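Local structure of phenylacetic acid degradation-related protein (Ralstonia eutropha JMP134, 2PIM) at residues 16-19 with 20-24. The protein probably acts as a hot-dog-fold thioesterase that hydrolyses acyl-CoA thioesters. Residues are numbered along the deposited sequence; the frame is centred on the assembly and turned at random.
Sequences APVP and AVAGT
The puckered pyrrolidine ring of Pro19 has the methyl of Ala22 over one face, with Ala22 CB 4.4 Å from Pro19 CD, while Val21 CG1 lies on the same side, off beyond the CB corner, 4.2 Å from Pro19 CB. Proline suits this N-cap position because the ring restrains phi to values that suit the residue before a helix and its missing N-H is not needed there. Its carbonyl oxygen receives two weak hydrogen bonds: Ala22 N lies 3.0 Å from Pro19 O but is bent (124°), whereas Gly23 N is straighter (163°) yet 3.4 Å from it. The longer one is the first i to i+4 helical bond, and Thr24 N to Ala20 O continues the pattern. Val18 places CG1 anti to its backbone N (chi1 179°), reaching forward until Val18 CG1 is a tight 3.5 Å from Ala22 CB; alanine's single methyl is small enough to meet both valine and proline. Tyr7 of helix 7-12 hydrogen-bonds Pro17 O and touches Pro19, while Met11 packs on Val18. Helix 20-25, which leads into strand 28-33, meets the second subunit, where Phe49 of that subunit packs on Val21 and its Pro52 on Pro19.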
ATOM      1  N   ALA A  16       3.582  20.819  14.607  1.00 34.76           N
ATOM      2  CA  ALA A  16       4.008  20.517  13.253  1.00 36.26           C
ATOM      3  C   ALA A  16       2.879  19.755  12.543  1.00 36.16           C
ATOM      4  O   ALA A  16       2.065  19.072  13.197  1.00 31.09           O
ATOM      5  CB  ALA A  16       5.288  19.679  13.255  1.00 37.56           C
ATOM      6  N   PRO A  17       2.815  19.896  11.204  1.00 38.51           N
ATOM      7  CA  PRO A  17       1.760  19.263  10.402  1.00 37.70           C
ATOM      8  C   PRO A  17       1.848  17.737  10.357  1.00 35.59           C
ATOM      9  O   PRO A  17       2.936  17.159  10.181  1.00 30.65           O
ATOM     10  CB  PRO A  17       1.976  19.862   9.006  1.00 39.28           C
ATOM     11  CG  PRO A  17       3.438  20.235   8.972  1.00 40.47           C
ATOM     12  CD  PRO A  17       3.737  20.699  10.365  1.00 39.58           C
ATOM     13  N   VAL A  18       0.695  17.104  10.547  1.00 35.94           N
ATOM     14  CA  VAL A  18       0.548  15.687  10.241  1.00 37.34           C
ATOM     15  C   VAL A  18       0.696  15.585   8.725  1.00 35.86           C
ATOM     16  O   VAL A  18       0.213  16.467   8.007  1.00 36.76           O
ATOM     17  CB  VAL A  18      -0.840  15.140  10.674  1.00 38.86           C
ATOM     18  CG1 VAL A  18      -0.982  13.657  10.326  1.00 40.25           C
ATOM     19  CG2 VAL A  18      -1.064  15.368  12.179  1.00 43.84           C
ATOM     20  N   PRO A  19       1.377  14.534   8.232  1.00 33.04           N
ATOM     21  CA  PRO A  19       1.449  14.333   6.782  1.00 32.87           C
ATOM     22  C   PRO A  19       0.063  14.172   6.192  1.00 30.44           C
ATOM     23  O   PRO A  19      -0.775  13.529   6.809  1.00 29.74           O
ATOM     24  CB  PRO A  19       2.225  13.024   6.635  1.00 32.28           C
ATOM     25  CG  PRO A  19       2.913  12.817   7.954  1.00 35.43           C
ATOM     26  CD  PRO A  19       2.093  13.490   8.982  1.00 32.11           C
ATOM     27  N   ALA A  20      -0.167  14.736   5.008  1.00 29.39           N
ATOM     28  CA  ALA A  20      -1.459  14.645   4.356  1.00 27.04           C
ATOM     29  C   ALA A  20      -1.947  13.198   4.245  1.00 27.22           C
ATOM     30  O   ALA A  20      -3.128  12.922   4.458  1.00 25.84           O
ATOM     31  CB  ALA A  20      -1.398  15.275   3.001  1.00 29.60           C
ATOM     32  N   VAL A  21      -1.043  12.272   3.936  1.00 27.33           N
ATOM     33  CA  VAL A  21      -1.431  10.874   3.750  1.00 26.34           C
ATOM     34  C   VAL A  21      -2.031  10.268   5.024  1.00 27.59           C
ATOM     35  O   VAL A  21      -2.970   9.479   4.955  1.00 30.42           O
ATOM     36  CB  VAL A  21      -0.265  10.000   3.153  1.00 26.45           C
ATOM     37  CG1 VAL A  21       0.989   9.944   4.076  1.00 21.02           C
ATOM     38  CG2 VAL A  21      -0.763   8.591   2.828  1.00 26.85           C
ATOM     39  N   ALA A  22      -1.524  10.647   6.185  1.00 28.33           N
ATOM     40  CA  ALA A  22      -2.114  10.195   7.460  1.00 30.14           C
ATOM     41  C   ALA A  22      -3.540  10.705   7.661  1.00 30.41           C
ATOM     42  O   ALA A  22      -4.404   9.960   8.081  1.00 32.75           O
ATOM     43  CB  ALA A  22      -1.244  10.614   8.618  1.00 35.03           C
ATOM     44  N   GLY A  23      -3.791  11.964   7.344  1.00 32.06           N
ATOM     45  CA  GLY A  23      -5.159  12.462   7.196  1.00 30.87           C
ATOM     46  C   GLY A  23      -5.998  11.553   6.300  1.00 31.22           C
ATOM     47  O   GLY A  23      -7.058  11.092   6.670  1.00 33.04           O
ATOM     48  N   THR A  24      -5.516  11.273   5.109  1.00 30.14           N
ATOM     49  CA  THR A  24      -6.261  10.458   4.176  1.00 28.44           C
ATOM     50  C   THR A  24      -6.612   9.085   4.777  1.00 27.90           C
ATOM     51  O   THR A  24      -7.723   8.604   4.622  1.00 29.50           O
ATOM     52  CB  THR A  24      -5.435  10.345   2.886  1.00 29.41           C
ATOM     53  OG1 THR A  24      -5.233  11.661   2.372  1.00 34.17           O
ATOM     54  CG2 THR A  24      -6.070   9.468   1.831  1.00 23.74           C
TER